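Local atomic coordinates of probable ABC transporter phosphite binding protein PhnD1 (Prochlorococcus marinus str. MIT 9301, PDB entry 5LQ8), a protein that binds inorganic phosphite strongly, and methylphosphonate and phosphate only very weakly, probably as the solute-binding component of an ABC transporter. Residues Phe90-Val95 against Pro201-Tyr206. Sequence-based numbering, arbitrary orientation. Where two conformers were deposited one is given.
With GB (methylphosphonic acid ester group), chain B.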
ATOM      1  N   PHE A  90      -8.934   6.628  -0.524  1.00 25.49           N
ATOM      2  CA  PHE A  90      -8.565   5.413   0.214  1.00 25.44           C
ATOM      3  C   PHE A  90      -8.868   5.555   1.707  1.00 25.24           C
ATOM      4  O   PHE A  90      -8.818   6.644   2.265  1.00 22.49           O
ATOM      5  CB  PHE A  90      -7.061   5.110   0.012  1.00 24.53           C
ATOM      6  CG  PHE A  90      -6.753   3.636  -0.012  1.00 22.66           C
ATOM      7  CD1 PHE A  90      -7.010   2.890  -1.152  1.00 23.86           C
ATOM      8  CD2 PHE A  90      -6.254   2.999   1.097  1.00 19.77           C
ATOM      9  CE1 PHE A  90      -6.798   1.543  -1.187  1.00 27.57           C
ATOM     10  CE2 PHE A  90      -5.993   1.650   1.061  1.00 22.84           C
ATOM     11  CZ  PHE A  90      -6.290   0.910  -0.083  1.00 21.86           C
ATOM     12  N   LYS A  91      -9.142   4.434   2.359  1.00 22.95           N
ATOM     13  CA  LYS A  91      -9.442   4.413   3.784  1.00 25.23           C
ATOM     14  C   LYS A  91      -8.731   3.286   4.487  1.00 21.23           C
ATOM     15  O   LYS A  91      -8.365   2.304   3.861  1.00 23.89           O
ATOM     16  CB  LYS A  91     -10.935   4.243   4.037  1.00 32.14           C
ATOM     17  CG  LYS A  91     -11.801   5.293   3.372  1.00 31.21           C
ATOM     18  CD  LYS A  91     -13.286   4.940   3.556  1.00 32.76           C
ATOM     19  CE  LYS A  91     -14.175   5.625   2.541  1.00 50.82           C
ATOM     20  NZ  LYS A  91     -15.474   6.009   3.157  1.00 59.25           N
ATOM     21  N   SER A  92      -8.512   3.502   5.789  1.00 21.88           N
ATOM     22  CA  SER A  92      -8.096   2.469   6.685  1.00 22.56           C
ATOM     23  C   SER A  92      -9.303   2.029   7.512  1.00 26.20           C
ATOM     24  O   SER A  92     -10.334   2.747   7.672  1.00 28.44           O
ATOM     25  CB  SER A  92      -7.018   2.962   7.660  1.00 21.90           C
ATOM     26  OG  SER A  92      -5.974   3.525   6.907  1.00 23.93           O
ATOM     27  N   VAL A  93      -9.118   0.837   8.038  1.00 27.67           N
ATOM     28  CA  VAL A  93      -9.907   0.331   9.135  1.00 26.96           C
ATOM     29  C   VAL A  93      -9.069   0.005  10.372  1.00 27.13           C
ATOM     30  O   VAL A  93      -7.962  -0.539  10.269  1.00 26.12           O
ATOM     31  CB  VAL A  93     -10.716  -0.921   8.743  1.00 30.28           C
ATOM     32  CG1 VAL A  93     -11.660  -0.556   7.595  1.00 36.04           C
ATOM     33  CG2 VAL A  93      -9.823  -2.108   8.347  1.00 28.16           C
ATOM     34  N   PHE A  94      -9.658   0.333  11.516  1.00 23.88           N
ATOM     35  CA  PHE A  94      -9.285  -0.198  12.810  1.00 27.73           C
ATOM     36  C   PHE A  94     -10.133  -1.436  13.050  1.00 28.33           C
ATOM     37  O   PHE A  94     -11.372  -1.411  12.878  1.00 31.01           O
ATOM     38  CB  PHE A  94      -9.496   0.841  13.908  1.00 25.70           C
ATOM     39  CG  PHE A  94      -8.510   1.983  13.854  1.00 22.87           C
ATOM     40  CD1 PHE A  94      -7.431   2.012  14.703  1.00 25.26           C
ATOM     41  CD2 PHE A  94      -8.671   3.021  12.945  1.00 32.59           C
ATOM     42  CE1 PHE A  94      -6.529   3.067  14.675  1.00 24.94           C
ATOM     43  CE2 PHE A  94      -7.784   4.080  12.904  1.00 25.57           C
ATOM     44  CZ  PHE A  94      -6.680   4.096  13.766  1.00 25.37           C
ATOM     45  N   VAL A  95      -9.482  -2.509  13.466  1.00 22.65           N
ATOM     46  CA  VAL A  95     -10.127  -3.794  13.798  1.00 27.20           C
ATOM     47  C   VAL A  95      -9.758  -4.195  15.223  1.00 33.12           C
ATOM     48  O   VAL A  95      -8.678  -3.811  15.735  1.00 28.20           O
ATOM     49  CB  VAL A  95      -9.793  -4.926  12.813  1.00 29.00           C
ATOM     50  CG1 VAL A  95     -10.264  -4.545  11.412  1.00 26.37           C
ATOM     51  CG2 VAL A  95      -8.315  -5.295  12.807  1.00 27.94           C
ATOM     52  N   PRO A 201     -11.544   8.614   7.746  1.00 27.65           N
ATOM     53  CA  PRO A 201     -11.744   9.462   6.578  1.00 36.41           C
ATOM     54  C   PRO A 201     -10.859   9.001   5.416  1.00 34.58           C
ATOM     55  O   PRO A 201      -9.933   8.204   5.608  1.00 26.20           O
ATOM     56  CB  PRO A 201     -11.276  10.847   7.055  1.00 36.55           C
ATOM     57  CG  PRO A 201     -11.387  10.831   8.535  1.00 35.04           C
ATOM     58  CD  PRO A 201     -11.174   9.389   8.947  1.00 29.77           C
ATOM     59  N   GLU A 202     -11.152   9.541   4.240  1.00 28.10           N
ATOM     60  CA  GLU A 202     -10.363   9.289   3.001  1.00 33.61           C
ATOM     61  C   GLU A 202      -9.025  10.055   2.889  1.00 26.09           C
ATOM     62  O   GLU A 202      -8.866  11.154   3.400  1.00 27.06           O
ATOM     63  CB  GLU A 202     -11.182   9.622   1.758  1.00 38.63           C
ATOM     64  CG  GLU A 202     -12.489   8.842   1.632  1.00 74.29           C
ATOM     65  CD  GLU A 202     -13.540   9.491   0.728  1.00137.62           C
ATOM     66  OE1 GLU A 202     -13.320  10.587   0.164  1.00116.21           O
ATOM     67  OE2 GLU A 202     -14.624   8.892   0.573  1.00 74.77           O
ATOM     68  N   TYR A 203      -8.083   9.443   2.164  1.00 23.65           N
ATOM     69  CA  TYR A 203      -6.808  10.037   1.834  1.00 25.09           C
ATOM     70  C   TYR A 203      -6.319   9.359   0.530  1.00 21.70           C
ATOM     71  O   TYR A 203      -6.995   8.438   0.044  1.00 26.06           O
ATOM     72  CB  TYR A 203      -5.832   9.843   3.022  1.00 23.91           C
ATOM     73  CG  TYR A 203      -5.772   8.402   3.465  1.00 21.84           C
ATOM     74  CD1 TYR A 203      -4.935   7.516   2.825  1.00 20.29           C
ATOM     75  CD2 TYR A 203      -6.550   7.935   4.508  1.00 21.44           C
ATOM     76  CE1 TYR A 203      -4.909   6.204   3.179  1.00 19.14           C
ATOM     77  CE2 TYR A 203      -6.552   6.595   4.891  1.00 20.22           C
ATOM     78  CZ  TYR A 203      -5.687   5.723   4.223  1.00 18.67           C
ATOM     79  OH  TYR A 203      -5.633   4.383   4.580  1.00 21.00           O
ATOM     80  N   VAL A 204      -5.225   9.838  -0.054  1.00 23.31           N
ATOM     81  CA  VAL A 204      -4.667   9.234  -1.284  1.00 23.26           C
ATOM     82  C   VAL A 204      -3.678   8.137  -0.896  1.00 22.04           C
ATOM     83  O   VAL A 204      -2.952   8.253   0.113  1.00 24.21           O
ATOM     84  CB  VAL A 204      -3.929  10.269  -2.172  0.50 28.52           C
ATOM     85  CG1 VAL A 204      -2.657  10.789  -1.540  0.50 33.05           C
ATOM     86  CG2 VAL A 204      -3.621   9.716  -3.551  0.50 44.04           C
ATOM     87  N   ASP A 205      -3.568   7.116  -1.724  1.00 20.89           N
ATOM     88  CA  ASP A 205      -2.604   6.038  -1.393  1.00 18.70           C
ATOM     89  C   ASP A 205      -1.757   5.497  -2.557  1.00 17.78           C
ATOM     90  O   ASP A 205      -0.757   6.134  -2.999  1.00 19.14           O
ATOM     91  CB  ASP A 205      -3.319   4.937  -0.583  1.00 20.37           C
ATOM     92  CG  ASP A 205      -2.332   4.038   0.198  1.00 20.64           C
ATOM     93  OD1 ASP A 205      -1.122   4.150  -0.046  1.00 18.31           O
ATOM     94  OD2 ASP A 205      -2.775   3.243   1.051  1.00 16.07           O
ATOM     95  N   TYR A 206      -2.135   4.331  -3.067  1.00 17.53           N
ATOM     96  CA  TYR A 206      -1.228   3.592  -3.961  1.00 21.64           C
ATOM     97  C   TYR A 206      -0.997   4.305  -5.294  1.00 23.63           C
ATOM     98  O   TYR A 206      -1.880   4.959  -5.833  1.00 22.13           O
ATOM     99  CB  TYR A 206      -1.697   2.188  -4.244  1.00 21.01           C
ATOM    100  CG  TYR A 206      -1.698   1.255  -3.061  1.00 19.61           C
ATOM    101  CD1 TYR A 206      -0.749   0.248  -2.973  1.00 22.46           C
ATOM    102  CD2 TYR A 206      -2.692   1.303  -2.082  1.00 20.42           C
ATOM    103  CE1 TYR A 206      -0.766  -0.629  -1.905  1.00 22.22           C
ATOM    104  CE2 TYR A 206      -2.707   0.418  -1.015  1.00 24.09           C
ATOM    105  CZ  TYR A 206      -1.742  -0.554  -0.940  1.00 28.99           C
ATOM    106  OH  TYR A 206      -1.692  -1.436   0.110  1.00 29.22           O
TER
HETATM  107  P1   GB B 401       0.276   1.396   2.127  1.00 16.90           P
HETATM  108  O1   GB B 401       1.332   2.493   2.229  1.00 17.65           O
HETATM  109  O2   GB B 401      -1.137   1.940   2.429  1.00 16.26           O
HETATM  110  C1   GB B 401       0.306   0.981   0.463  1.00 18.41           C
HETATM  111  O3   GB B 401       0.636   0.178   2.981  1.00 19.44           O
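F90 and Y203 form a single antiparallel hydrogen-bonded bridge. F90 N donates to Y203 O at 2.7 Å, and Y203 N donates to F90 O at 2.9 Å. The Y203 ring, with CG between the backbone N and the carbonyl carbon (chi1 51°), folds back across F90 O, 3.4 Å above the ring plane. Beyond the ring, Y203 OH donates a short 2.5 Å hydrogen bond to S92 OG. S92 OG also bonds S128 O, so two partners grip this buried oxygen. The F90 ring fills the buried end of the contact. Y206 turns an edge to the face of F90 in an offset edge-to-face pair, with Y206 CE2 3.7 Å from F90 CZ. D205 CB packs 3.7 Å from F90 CG, and the D205 carboxylate stands almost perpendicular to the F90 ring. G65 N hydrogen-bonds D205 OD1, while D205 OD2 lies 2.5 Å from O2 of the methylphosphonic group. The other end is looser: K91 and E202 run side by side toward solvent in a long salt bridge, and E202 is poorly ordered. The F90-Y203 backbone pair joins the chain entering strand 92-97 to the segment leading into strand 207-210 of the other sheet, where D205 and Y206 line the ligand cleft of a two-lobed periplasmic binding protein.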